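Local coordinates for protein PvdO (Pseudomonas aeruginosa, PDB 5HHA) that probably serves chromophore maturation in the periplasm, has a fold of the formylglycine-generating enzyme family and binds a calcium ion, at residues 30-35 against 41-46; 77-82 against 211-216; 83-88 against 198-203; 154-159 against 281-286. One frame throughout, in Å; residues are numbered along the deposited sequence.

Contact 1: 30-35 against 41-46; sequences GTVFKD and EMVVLP
The F33 ring lies against the side chain of M42 in a short antiparallel beta hairpin, strand 32-33 pairing with the start of strand 42-52. F33 and M42 form a hydrogen-bonded pair and send their side chains to one face of the sheet. M42 CB sits over a face of the phenyl ring, 3.8 Å from the F33 ring centroid and 18° off the ring normal, which qualifies as a CH-pi contact. The F33 torsion places CG between the backbone N and the carbonyl carbon (chi1 65°), turning the ring back over the partner strand. V44 CG2 approaches the same ring at its edge, near the ring plane, 3.9 Å from F33 CE1. Beyond the hairpin, A78 and R284 also touch F33.

V32 and V43 make a non-hydrogen-bonded pair on the other face, where their CG2 methyls meet loosely at 4.2 Å. Next to the loop that joins the strands, K34 and E41 slant across each other through their aliphatic parts, K34 CG lying 3.5 Å from E41 CG. Their charged ends do not touch directly: one water accepts from K34 NZ and donates to E41 OE2. K34 NZ also bonds to K37 O, while E41 OE1 forms a salt bridge with R81.

Four backbone hydrogen bonds hold the two segments in register. M42 N donates to F33 O and F33 N to M42 O, and V44 N reaches T31 O. The remaining one runs from G30 N to V44 O, 2.8 Å long and nearly straight, at 173°.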
loop_
_atom_site.group_PDB
_atom_site.type_symbol
_atom_site.label_atom_id
_atom_site.label_comp_id
_atom_site.label_asym_id
_atom_site.label_seq_id
_atom_site.Cartn_x
_atom_site.Cartn_y
_atom_site.Cartn_z
ATOM N N GLY A 30 -8.325 15.810 -1.782
ATOM C CA GLY A 30 -9.390 15.185 -1.034
ATOM C C GLY A 30 -10.547 14.739 -1.919
ATOM O O GLY A 30 -11.361 13.928 -1.499
ATOM N N THR A 31 -10.580 15.221 -3.159
ATOM C CA THR A 31 -11.637 14.784 -4.079
ATOM C C THR A 31 -11.521 13.289 -4.347
ATOM O O THR A 31 -10.431 12.803 -4.652
ATOM C CB THR A 31 -11.564 15.518 -5.414
ATOM O OG1 THR A 31 -11.736 16.921 -5.180
ATOM C CG2 THR A 31 -12.675 15.046 -6.369
ATOM N N VAL A 32 -12.650 12.591 -4.282
ATOM C CA VAL A 32 -12.716 11.171 -4.557
ATOM C C VAL A 32 -13.440 10.984 -5.877
ATOM O O VAL A 32 -14.483 11.607 -6.120
ATOM C CB VAL A 32 -13.488 10.427 -3.454
ATOM C CG1 VAL A 32 -13.589 8.955 -3.780
ATOM C CG2 VAL A 32 -12.812 10.636 -2.108
ATOM N N PHE A 33 -12.877 10.176 -6.755
ATOM C CA PHE A 33 -13.485 9.938 -8.058
ATOM C C PHE A 33 -13.174 8.539 -8.550
ATOM O O PHE A 33 -12.233 7.893 -8.071
ATOM C CB PHE A 33 -12.972 10.948 -9.080
ATOM C CG PHE A 33 -11.488 10.839 -9.371
ATOM C CD1 PHE A 33 -10.540 11.483 -8.585
ATOM C CD2 PHE A 33 -11.036 10.079 -10.444
ATOM C CE1 PHE A 33 -9.172 11.386 -8.874
ATOM C CE2 PHE A 33 -9.678 9.972 -10.728
ATOM C CZ PHE A 33 -8.748 10.636 -9.934
ATOM N N LYS A 34 -13.952 8.059 -9.517
ATOM C CA LYS A 34 -13.676 6.788 -10.181
ATOM C C LYS A 34 -13.745 7.030 -11.678
ATOM O O LYS A 34 -14.635 7.745 -12.146
ATOM C CB LYS A 34 -14.740 5.737 -9.823
ATOM C CG LYS A 34 -14.729 5.256 -8.395
ATOM C CD LYS A 34 -16.003 4.449 -8.092
ATOM C CE LYS A 34 -16.154 3.229 -8.972
ATOM N NZ LYS A 34 -17.426 2.489 -8.609
ATOM N N ASP A 35 -12.858 6.416 -12.443
ATOM C CA ASP A 35 -12.908 6.539 -13.893
ATOM C C ASP A 35 -13.842 5.539 -14.560
ATOM O O ASP A 35 -14.120 5.661 -15.756
ATOM C CB ASP A 35 -11.511 6.421 -14.497
ATOM C CG ASP A 35 -10.640 7.600 -14.182
ATOM O OD1 ASP A 35 -11.162 8.733 -14.162
ATOM O OD2 ASP A 35 -9.423 7.424 -13.960
ATOM N N GLU A 41 -11.609 3.439 -6.473
ATOM C CA GLU A 41 -11.878 4.800 -6.025
ATOM C C GLU A 41 -10.573 5.526 -5.731
ATOM O O GLU A 41 -9.757 5.053 -4.922
ATOM C CB GLU A 41 -12.760 4.771 -4.794
ATOM C CG GLU A 41 -14.157 4.201 -5.115
ATOM C CD GLU A 41 -15.041 4.003 -3.904
ATOM O OE1 GLU A 41 -14.739 4.515 -2.818
ATOM O OE2 GLU A 41 -16.074 3.309 -4.024
ATOM N N MET A 42 -10.371 6.651 -6.400
ATOM C CA MET A 42 -9.144 7.420 -6.305
ATOM C C MET A 42 -9.372 8.670 -5.466
ATOM O O MET A 42 -10.472 9.260 -5.474
ATOM C CB MET A 42 -8.712 7.824 -7.695
ATOM C CG MET A 42 -8.554 6.668 -8.636
ATOM S SD MET A 42 -7.387 5.404 -8.107
ATOM C CE MET A 42 -5.821 6.306 -8.234
ATOM N N VAL A 43 -8.345 9.091 -4.733
ATOM C CA VAL A 43 -8.399 10.335 -3.977
ATOM C C VAL A 43 -7.203 11.192 -4.378
ATOM O O VAL A 43 -6.081 10.708 -4.542
ATOM C CB VAL A 43 -8.457 10.081 -2.436
ATOM C CG1 VAL A 43 -7.210 9.331 -1.919
ATOM C CG2 VAL A 43 -8.667 11.382 -1.673
ATOM N N VAL A 44 -7.463 12.482 -4.573
ATOM C CA VAL A 44 -6.413 13.417 -4.931
ATOM C C VAL A 44 -5.590 13.795 -3.708
ATOM O O VAL A 44 -6.132 14.250 -2.709
ATOM C CB VAL A 44 -7.006 14.705 -5.571
ATOM C CG1 VAL A 44 -5.906 15.712 -5.901
ATOM C CG2 VAL A 44 -7.818 14.368 -6.824
ATOM N N LEU A 45 -4.286 13.579 -3.810
ATOM C CA LEU A 45 -3.328 14.043 -2.806
ATOM C C LEU A 45 -2.744 15.382 -3.232
ATOM O O LEU A 45 -2.472 15.608 -4.390
ATOM C CB LEU A 45 -2.195 13.026 -2.602
ATOM C CG LEU A 45 -2.610 11.591 -2.237
ATOM C CD1 LEU A 45 -1.374 10.797 -1.811
ATOM C CD2 LEU A 45 -3.622 11.568 -1.129
ATOM N N PRO A 46 -2.498 16.270 -2.266
ATOM C CA PRO A 46 -1.976 17.598 -2.575
ATOM C C PRO A 46 -0.519 17.564 -2.955
ATOM O O PRO A 46 0.243 16.672 -2.565
ATOM C CB PRO A 46 -2.162 18.348 -1.257
ATOM C CG PRO A 46 -2.120 17.312 -0.226
ATOM C CD PRO A 46 -2.764 16.095 -0.833
HETATM O O HOH W 1 -16.512 1.443 -5.989
#

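Contact 2: 77-82 against 211-216; sequences FAISRY and YDMHGN
R81 and Y211 are joined by the one hydrogen bond across this contact: Y211 N donates to R81 O over 2.8 Å at an N-H...O angle of 166°. The donor lies in the carbonyl plane of R81. That same carbonyl oxygen sits at the edge of the Y211 ring, in its plane.

Aromatic packing makes up much of the rest. The Y82 and Y211 side chains run side by side and point the same way, with ring centroids 5.0 Å apart and planes inclined at 38°, a pairing neither stacked nor T-shaped. Y82 CE1 comes over one face of the Y211 ring, 3.4 Å from Y211 CD1. R81 runs alongside too; its extended chain brings NH1 to 4.1 Å from Y211 CE1, with the guanidinium plane almost perpendicular to the ring. The Y82 OH lies over one face of that guanidinium, whose NH2 forms a salt bridge with E41.

In the fold, which belongs to the formylglycine-generating enzyme (sulfatase-modifying factor) family, the end of strand 77-80 and the residues just after it meet a long irregular connection that precedes strand 218-221. A type I beta turn from D212 to G215 shapes this part of the connection, and its M213 supplies an aliphatic contact.

There I79 and M213 reach toward each other tip to tip, the terminal methyls I79 CD1 and M213 CE 3.6 Å apart. M213 bends at chi2 (-76°) to bring CE to its partner.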
loop_
_atom_site.group_PDB
_atom_site.type_symbol
_atom_site.label_atom_id
_atom_site.label_comp_id
_atom_site.label_asym_id
_atom_site.label_seq_id
_atom_site.Cartn_x
_atom_site.Cartn_y
_atom_site.Cartn_z
ATOM N N PHE A 77 -1.503 14.460 -7.306
ATOM C CA PHE A 77 -1.630 13.179 -7.994
ATOM C C PHE A 77 -2.631 12.367 -7.199
ATOM O O PHE A 77 -2.923 12.676 -6.044
ATOM C CB PHE A 77 -0.284 12.452 -8.085
ATOM C CG PHE A 77 0.309 12.109 -6.758
ATOM C CD1 PHE A 77 0.961 13.060 -6.000
ATOM C CD2 PHE A 77 0.235 10.801 -6.276
ATOM C CE1 PHE A 77 1.508 12.731 -4.759
ATOM C CE2 PHE A 77 0.793 10.457 -5.056
ATOM C CZ PHE A 77 1.419 11.412 -4.297
ATOM N N ALA A 78 -3.213 11.344 -7.815
ATOM C CA ALA A 78 -4.209 10.522 -7.135
ATOM C C ALA A 78 -3.636 9.155 -6.772
ATOM O O ALA A 78 -2.813 8.606 -7.497
ATOM C CB ALA A 78 -5.429 10.362 -8.025
ATOM N N ILE A 79 -4.131 8.611 -5.669
ATOM C CA ILE A 79 -3.885 7.207 -5.323
ATOM C C ILE A 79 -5.204 6.566 -5.000
ATOM O O ILE A 79 -6.166 7.244 -4.685
ATOM C CB ILE A 79 -2.871 7.037 -4.142
ATOM C CG1 ILE A 79 -3.467 7.538 -2.831
ATOM C CG2 ILE A 79 -1.543 7.681 -4.443
ATOM C CD1 ILE A 79 -2.638 7.083 -1.609
ATOM N N SER A 80 -5.247 5.246 -5.048
ATOM C CA SER A 80 -6.462 4.559 -4.641
ATOM C C SER A 80 -6.635 4.728 -3.129
ATOM O O SER A 80 -5.691 4.516 -2.348
ATOM C CB SER A 80 -6.451 3.117 -5.120
ATOM O OG SER A 80 -5.339 2.377 -4.658
ATOM N N ARG A 81 -7.807 5.202 -2.720
ATOM C CA ARG A 81 -8.003 5.475 -1.300
ATOM C C ARG A 81 -8.010 4.204 -0.470
ATOM O O ARG A 81 -7.747 4.232 0.750
ATOM C CB ARG A 81 -9.248 6.339 -1.042
ATOM C CG ARG A 81 -10.589 5.733 -1.368
ATOM C CD ARG A 81 -11.654 6.698 -0.881
ATOM N NE ARG A 81 -13.017 6.233 -1.096
ATOM C CZ ARG A 81 -14.077 6.819 -0.547
ATOM N NH1 ARG A 81 -13.921 7.901 0.212
ATOM N NH2 ARG A 81 -15.297 6.334 -0.777
ATOM N N TYR A 82 -8.340 3.102 -1.130
ATOM C CA TYR A 82 -8.233 1.763 -0.567
ATOM C C TYR A 82 -7.158 0.987 -1.322
ATOM O O TYR A 82 -6.780 1.357 -2.440
ATOM C CB TYR A 82 -9.539 0.995 -0.757
ATOM C CG TYR A 82 -10.768 1.702 -0.251
ATOM C CD1 TYR A 82 -10.890 2.026 1.084
ATOM C CD2 TYR A 82 -11.826 2.033 -1.101
ATOM C CE1 TYR A 82 -12.021 2.643 1.571
ATOM C CE2 TYR A 82 -12.965 2.659 -0.616
ATOM C CZ TYR A 82 -13.027 2.971 0.713
ATOM O OH TYR A 82 -14.160 3.591 1.194
ATOM N N TYR A 211 -7.491 5.227 3.379
ATOM C CA TYR A 211 -7.827 4.165 4.331
ATOM C C TYR A 211 -6.800 3.033 4.286
ATOM O O TYR A 211 -6.186 2.767 3.244
ATOM C CB TYR A 211 -9.173 3.536 3.973
ATOM C CG TYR A 211 -10.359 4.463 4.110
ATOM C CD1 TYR A 211 -10.707 5.351 3.093
ATOM C CD2 TYR A 211 -11.159 4.400 5.238
ATOM C CE1 TYR A 211 -11.796 6.176 3.216
ATOM C CE2 TYR A 211 -12.282 5.217 5.356
ATOM C CZ TYR A 211 -12.570 6.085 4.339
ATOM O OH TYR A 211 -13.685 6.924 4.459
ATOM N N ASP A 212 -6.644 2.365 5.419
ATOM C CA ASP A 212 -5.862 1.128 5.555
ATOM C C ASP A 212 -4.367 1.299 5.300
ATOM O O ASP A 212 -3.697 0.316 4.984
ATOM C CB ASP A 212 -6.441 -0.004 4.695
ATOM C CG ASP A 212 -7.818 -0.440 5.151
ATOM O OD1 ASP A 212 -7.995 -0.744 6.356
ATOM O OD2 ASP A 212 -8.754 -0.475 4.309
ATOM N N MET A 213 -3.835 2.501 5.475
ATOM C CA MET A 213 -2.406 2.678 5.289
ATOM C C MET A 213 -1.583 2.040 6.411
ATOM O O MET A 213 -0.365 1.925 6.288
ATOM C CB MET A 213 -2.067 4.157 5.153
ATOM C CG MET A 213 -2.322 4.709 3.752
ATOM S SD MET A 213 -1.023 4.172 2.618
ATOM C CE MET A 213 -1.338 5.182 1.199
ATOM N N HIS A 214 -2.214 1.628 7.503
ATOM C CA HIS A 214 -1.502 1.100 8.671
ATOM C C HIS A 214 -1.847 -0.317 9.024
ATOM O O HIS A 214 -1.502 -0.800 10.095
ATOM C CB HIS A 214 -1.628 2.074 9.837
ATOM C CG HIS A 214 -1.185 3.445 9.440
ATOM N ND1 HIS A 214 0.093 3.952 9.586
ATOM C CD2 HIS A 214 -1.880 4.375 8.772
ATOM C CE1 HIS A 214 0.147 5.152 9.026
ATOM N NE2 HIS A 214 -1.053 5.433 8.546
ATOM N N GLY A 215 -2.494 -1.027 8.105
ATOM C CA GLY A 215 -2.741 -2.442 8.317
ATOM C C GLY A 215 -3.365 -3.097 7.095
ATOM O O GLY A 215 -3.315 -2.575 5.967
ATOM N N ASN A 216 -3.961 -4.252 7.347
ATOM C CA ASN A 216 -4.689 -5.043 6.360
ATOM C C ASN A 216 -3.728 -5.878 5.511
ATOM O O ASN A 216 -3.616 -7.084 5.724
ATOM C CB ASN A 216 -5.713 -4.214 5.564
ATOM C CG ASN A 216 -7.011 -4.969 5.325
ATOM O OD1 ASN A 216 -7.205 -6.053 5.852
ATOM N ND2 ASN A 216 -7.910 -4.376 4.540
#

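Contact 3: 83-88 against 198-203; sequences QVTAGE and SPVGSF
A capped helix start meets a type II beta turn here: T85 occupies the N-cap of helix 86-96, and V200 belongs to the turn P199 to S202. The side chains of T85 and V200 cross at about a right angle and touch through methyl groups, T85 CG2 lying 3.8 Å from V200 CG2 and 4.0 Å from V200 CG1. V200 CG1 also approaches the backbone, 3.7 Å from Q83 O. No hydrogen bond spans the two segments, so their direct association is by van der Waals contact alone.

The T85 torsion divides the work of its two branches. With OG1 between the backbone N and the carbonyl carbon (chi1 67°), that oxygen accepts from E88 N at 3.0 Å, while CG2 is directed to V200. E88 OE1 returns a bond by accepting from T85 N, also at 3.0 Å, and reciprocal bonding of this kind defines a capping box. The donor meets OE1 from above the carboxylate plane. On the facing turn, S202 OG donates to P199 O over 2.7 Å, joining the turn's ends.

Around this small buried contact, R123 bonds to the backbone of V200 and touches T85. V84 and E88 pack on Y137 of helix 131-145, and V84 also meets F280 of strand 278-285, so the start of helix 86-96 lies between the turn, that helix and the central sheet.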
loop_
_atom_site.group_PDB
_atom_site.type_symbol
_atom_site.label_atom_id
_atom_site.label_comp_id
_atom_site.label_asym_id
_atom_site.label_seq_id
_atom_site.Cartn_x
_atom_site.Cartn_y
_atom_site.Cartn_z
ATOM N N GLN A 83 -6.678 -0.089 -0.729
ATOM C CA GLN A 83 -6.039 -1.131 -1.486
ATOM C C GLN A 83 -7.009 -1.600 -2.584
ATOM O O GLN A 83 -8.237 -1.592 -2.398
ATOM C CB GLN A 83 -5.662 -2.269 -0.540
ATOM C CG GLN A 83 -4.482 -1.908 0.378
ATOM C CD GLN A 83 -4.713 -2.123 1.869
ATOM O OE1 GLN A 83 -5.744 -2.622 2.322
ATOM N NE2 GLN A 83 -3.689 -1.753 2.650
ATOM N N VAL A 84 -6.458 -1.974 -3.731
ATOM C CA VAL A 84 -7.301 -2.497 -4.799
ATOM C C VAL A 84 -7.987 -3.749 -4.286
ATOM O O VAL A 84 -7.375 -4.567 -3.611
ATOM C CB VAL A 84 -6.477 -2.748 -6.051
ATOM C CG1 VAL A 84 -7.304 -3.488 -7.127
ATOM C CG2 VAL A 84 -5.964 -1.425 -6.612
ATOM N N THR A 85 -9.280 -3.890 -4.563
ATOM C CA THR A 85 -10.044 -4.967 -3.946
ATOM C C THR A 85 -10.045 -6.237 -4.766
ATOM O O THR A 85 -9.719 -6.233 -5.952
ATOM C CB THR A 85 -11.515 -4.587 -3.736
ATOM O OG1 THR A 85 -12.138 -4.460 -5.022
ATOM C CG2 THR A 85 -11.678 -3.298 -2.916
ATOM N N ALA A 86 -10.424 -7.321 -4.117
ATOM C CA ALA A 86 -10.577 -8.601 -4.799
ATOM C C ALA A 86 -11.556 -8.498 -5.965
ATOM O O ALA A 86 -11.310 -9.069 -7.029
ATOM C CB ALA A 86 -11.033 -9.658 -3.835
ATOM N N GLY A 87 -12.665 -7.789 -5.785
ATOM C CA GLY A 87 -13.629 -7.645 -6.858
ATOM C C GLY A 87 -13.076 -6.823 -7.992
ATOM O O GLY A 87 -13.368 -7.074 -9.168
ATOM N N GLU A 88 -12.268 -5.826 -7.665
ATOM C CA GLU A 88 -11.664 -5.002 -8.705
ATOM C C GLU A 88 -10.666 -5.817 -9.511
ATOM O O GLU A 88 -10.616 -5.724 -10.749
ATOM C CB GLU A 88 -11.018 -3.763 -8.097
ATOM C CG GLU A 88 -12.066 -2.740 -7.702
ATOM C CD GLU A 88 -11.646 -1.737 -6.637
ATOM O OE1 GLU A 88 -10.475 -1.724 -6.185
ATOM O OE2 GLU A 88 -12.520 -0.911 -6.274
ATOM N N SER A 198 -9.707 -7.438 6.297
ATOM C CA SER A 198 -10.992 -6.812 6.497
ATOM C C SER A 198 -11.405 -6.136 5.201
ATOM O O SER A 198 -10.583 -5.772 4.371
ATOM C CB SER A 198 -10.871 -5.755 7.609
ATOM O OG SER A 198 -9.681 -4.958 7.442
ATOM N N PRO A 199 -12.717 -5.939 5.003
ATOM C CA PRO A 199 -13.128 -5.158 3.842
ATOM C C PRO A 199 -12.421 -3.826 3.868
ATOM O O PRO A 199 -12.221 -3.240 4.927
ATOM C CB PRO A 199 -14.648 -4.989 4.032
ATOM C CG PRO A 199 -15.034 -6.084 4.963
ATOM C CD PRO A 199 -13.844 -6.371 5.839
ATOM N N VAL A 200 -12.065 -3.307 2.710
ATOM C CA VAL A 200 -11.362 -2.036 2.676
ATOM C C VAL A 200 -12.239 -0.958 3.311
ATOM O O VAL A 200 -13.473 -0.950 3.132
ATOM C CB VAL A 200 -10.921 -1.665 1.249
ATOM C CG1 VAL A 200 -9.988 -2.749 0.696
ATOM C CG2 VAL A 200 -12.134 -1.432 0.321
ATOM N N GLY A 201 -11.621 -0.065 4.082
ATOM C CA GLY A 201 -12.352 1.028 4.696
ATOM C C GLY A 201 -13.117 0.659 5.958
ATOM O O GLY A 201 -14.116 1.321 6.277
ATOM N N SER A 202 -12.703 -0.372 6.688
ATOM C CA SER A 202 -13.386 -0.793 7.906
ATOM C C SER A 202 -12.964 0.034 9.121
ATOM O O SER A 202 -13.500 -0.184 10.226
ATOM C CB SER A 202 -13.156 -2.272 8.182
ATOM O OG SER A 202 -13.768 -3.064 7.175
ATOM N N PHE A 203 -12.039 0.971 8.925
ATOM C CA PHE A 203 -11.538 1.834 10.003
ATOM C C PHE A 203 -11.523 3.259 9.451
ATOM O O PHE A 203 -11.656 3.464 8.241
ATOM C CB PHE A 203 -10.121 1.395 10.434
ATOM C CG PHE A 203 -10.043 -0.055 10.799
ATOM C CD1 PHE A 203 -9.767 -1.018 9.853
ATOM C CD2 PHE A 203 -10.324 -0.481 12.089
ATOM C CE1 PHE A 203 -9.773 -2.376 10.195
ATOM C CE2 PHE A 203 -10.309 -1.803 12.422
ATOM C CZ PHE A 203 -10.046 -2.760 11.479
#

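Contact 4: 154-159 against 281-286; sequences EAEREY and RVAREL
This is a sparse, buried helix-to-sheet contact: helix 154-162 faces the C-terminal strand 278-285 of the mixed sheet. Only 97 Å² is buried between the segments, and no hydrogen bond crosses. The nearest CA atoms, R157 and R281, are 8.9 Å apart, which puts the meeting at the side-chain ends.

At one point the E156 carboxylate comes near the strand, OE1 lying 4.3 Å from A283 CB; the same oxygen is held in a salt bridge by R150 of strand 149-150. At the other, two arginines converge on an acid: R157 NH2 and R281 NE each form a salt bridge with E219 OE2, which probably offsets their positive charges. Both guanidinium groups also serve the 211-216 turn region, as R157 NH1 donates to M213 O and R281 NH2 to Y211 O.

R157 comes up to R281 with its chain bent at chi2 (-72°) and straight beyond it, whereas R281 stays extended to NE and turns its guanidinium at chi4 (-96°). R157 NH2 meets the R281 guanidinium at its edge, near its plane, and the gap between R157 NH2 and R281 NH2 is 4.4 Å.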
loop_
_atom_site.group_PDB
_atom_site.type_symbol
_atom_site.label_atom_id
_atom_site.label_comp_id
_atom_site.label_asym_id
_atom_site.label_seq_id
_atom_site.Cartn_x
_atom_site.Cartn_y
_atom_site.Cartn_z
ATOM N N GLU A 154 7.616 4.501 -3.358
ATOM C CA GLU A 154 7.719 4.356 -1.905
ATOM C C GLU A 154 7.452 5.689 -1.222
ATOM O O GLU A 154 6.778 5.764 -0.194
ATOM C CB GLU A 154 9.085 3.806 -1.511
ATOM C CG GLU A 154 9.144 3.410 -0.041
ATOM C CD GLU A 154 10.446 2.824 0.452
ATOM O OE1 GLU A 154 11.444 2.817 -0.290
ATOM O OE2 GLU A 154 10.423 2.320 1.602
ATOM N N ALA A 155 8.001 6.759 -1.790
ATOM C CA ALA A 155 7.787 8.084 -1.219
ATOM C C ALA A 155 6.315 8.488 -1.245
ATOM O O ALA A 155 5.776 9.042 -0.280
ATOM C CB ALA A 155 8.624 9.100 -1.983
ATOM N N GLU A 156 5.628 8.225 -2.361
ATOM C CA GLU A 156 4.195 8.519 -2.452
ATOM C C GLU A 156 3.417 7.751 -1.396
ATOM O O GLU A 156 2.487 8.261 -0.795
ATOM C CB GLU A 156 3.640 8.160 -3.833
ATOM C CG GLU A 156 4.060 9.117 -4.928
ATOM C CD GLU A 156 3.751 8.624 -6.330
ATOM O OE1 GLU A 156 3.441 7.436 -6.525
ATOM O OE2 GLU A 156 3.846 9.467 -7.253
ATOM N N ARG A 157 3.814 6.501 -1.178
ATOM C CA ARG A 157 3.116 5.663 -0.221
ATOM C C ARG A 157 3.294 6.216 1.205
ATOM O O ARG A 157 2.316 6.348 1.957
ATOM C CB ARG A 157 3.558 4.207 -0.356
ATOM C CG ARG A 157 2.524 3.168 0.075
ATOM C CD ARG A 157 2.304 3.086 1.580
ATOM N NE ARG A 157 1.363 2.014 1.899
ATOM C CZ ARG A 157 0.978 1.697 3.127
ATOM N NH1 ARG A 157 1.569 2.249 4.173
ATOM N NH2 ARG A 157 0.024 0.804 3.299
ATOM N N GLU A 158 4.518 6.553 1.585
ATOM C CA GLU A 158 4.703 7.107 2.937
ATOM C C GLU A 158 3.991 8.457 3.075
ATOM O O GLU A 158 3.401 8.743 4.098
ATOM C CB GLU A 158 6.173 7.228 3.319
ATOM C CG GLU A 158 6.345 7.621 4.811
ATOM C CD GLU A 158 7.762 7.528 5.349
ATOM O OE1 GLU A 158 8.444 6.524 5.092
ATOM O OE2 GLU A 158 8.150 8.485 6.070
ATOM N N TYR A 159 4.035 9.275 2.026
ATOM C CA TYR A 159 3.352 10.575 2.029
ATOM C C TYR A 159 1.868 10.380 2.306
ATOM O O TYR A 159 1.255 11.065 3.109
ATOM C CB TYR A 159 3.546 11.228 0.680
ATOM C CG TYR A 159 2.943 12.598 0.465
ATOM C CD1 TYR A 159 3.351 13.685 1.235
ATOM C CD2 TYR A 159 2.061 12.834 -0.588
ATOM C CE1 TYR A 159 2.871 14.964 0.977
ATOM C CE2 TYR A 159 1.560 14.107 -0.836
ATOM C CZ TYR A 159 2.000 15.160 -0.063
ATOM O OH TYR A 159 1.581 16.467 -0.280
ATOM N N ARG A 281 -1.857 -0.680 -4.090
ATOM C CA ARG A 281 -2.634 0.455 -4.561
ATOM C C ARG A 281 -2.156 0.790 -5.980
ATOM O O ARG A 281 -1.119 0.323 -6.437
ATOM C CB ARG A 281 -2.438 1.666 -3.647
ATOM C CG ARG A 281 -2.957 1.463 -2.265
ATOM C CD ARG A 281 -2.713 2.675 -1.373
ATOM N NE ARG A 281 -2.872 2.258 -0.005
ATOM C CZ ARG A 281 -3.980 2.381 0.722
ATOM N NH1 ARG A 281 -5.025 3.086 0.301
ATOM N NH2 ARG A 281 -4.028 1.815 1.918
ATOM N N VAL A 282 -2.939 1.638 -6.655
ATOM C CA VAL A 282 -2.500 2.258 -7.882
ATOM C C VAL A 282 -2.550 3.765 -7.723
ATOM O O VAL A 282 -3.291 4.323 -6.908
ATOM C CB VAL A 282 -3.351 1.821 -9.115
ATOM C CG1 VAL A 282 -3.148 0.350 -9.439
ATOM C CG2 VAL A 282 -4.841 2.119 -8.932
ATOM N N ALA A 283 -1.760 4.412 -8.572
ATOM C CA ALA A 283 -1.714 5.869 -8.647
ATOM C C ALA A 283 -2.127 6.304 -10.044
ATOM O O ALA A 283 -1.995 5.533 -10.992
ATOM C CB ALA A 283 -0.315 6.380 -8.331
ATOM N N ARG A 284 -2.546 7.560 -10.150
ATOM C CA ARG A 284 -3.034 8.105 -11.412
ATOM C C ARG A 284 -2.571 9.547 -11.533
ATOM O O ARG A 284 -2.775 10.342 -10.616
ATOM C CB ARG A 284 -4.562 7.990 -11.452
ATOM C CG ARG A 284 -5.323 9.122 -12.128
ATOM C CD ARG A 284 -5.959 8.671 -13.407
ATOM N NE ARG A 284 -7.346 9.128 -13.610
ATOM C CZ ARG A 284 -7.705 10.378 -13.908
ATOM N NH1 ARG A 284 -6.808 11.343 -13.971
ATOM N NH2 ARG A 284 -8.974 10.654 -14.112
ATOM N N GLU A 285 -1.965 9.894 -12.659
ATOM C CA GLU A 285 -1.585 11.284 -12.888
ATOM C C GLU A 285 -2.848 12.080 -13.174
ATOM O O GLU A 285 -3.818 11.563 -13.718
ATOM C CB GLU A 285 -0.564 11.381 -14.022
ATOM C CG GLU A 285 0.885 11.375 -13.500
ATOM C CD GLU A 285 1.799 10.396 -14.221
ATOM O OE1 GLU A 285 1.935 10.489 -15.455
ATOM O OE2 GLU A 285 2.409 9.539 -13.551
ATOM N N LEU A 286 -2.846 13.346 -12.770
ATOM C CA LEU A 286 -4.021 14.185 -12.959
ATOM C C LEU A 286 -3.910 15.028 -14.224
ATOM O O LEU A 286 -2.815 15.253 -14.737
ATOM C CB LEU A 286 -4.248 15.047 -11.716
ATOM C CG LEU A 286 -4.640 14.137 -10.553
ATOM C CD1 LEU A 286 -4.677 14.881 -9.225
ATOM C CD2 LEU A 286 -5.972 13.507 -10.827
ATOM O OXT LEU A 286 -4.924 15.470 -14.770
#

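Contacts 1, 2 and 4 share one mixed sheet, in which strand 77-80 of contact 2 lies between strand 42-52 of contact 1 and strand 278-285 of contact 4. L45 N is 2.8 Å from F77 O on one side of it, and S80 N is 2.9 Å from V282 O on the other. A salt bridge of 2.7 Å, D35 OD2 to R284 NE, also ties contact 1 to contact 4. Contact 3 joins contact 2 where D212 OD2 meets G201 N at 2.9 Å. The calcium site lies beyond contacts 2 and 3: N216 of contact 2 hydrogen-bonds the calcium ligand N186, and the side chain of Q83 in contact 3 is about 8 Å from that of N186 and about 12 Å from the ion.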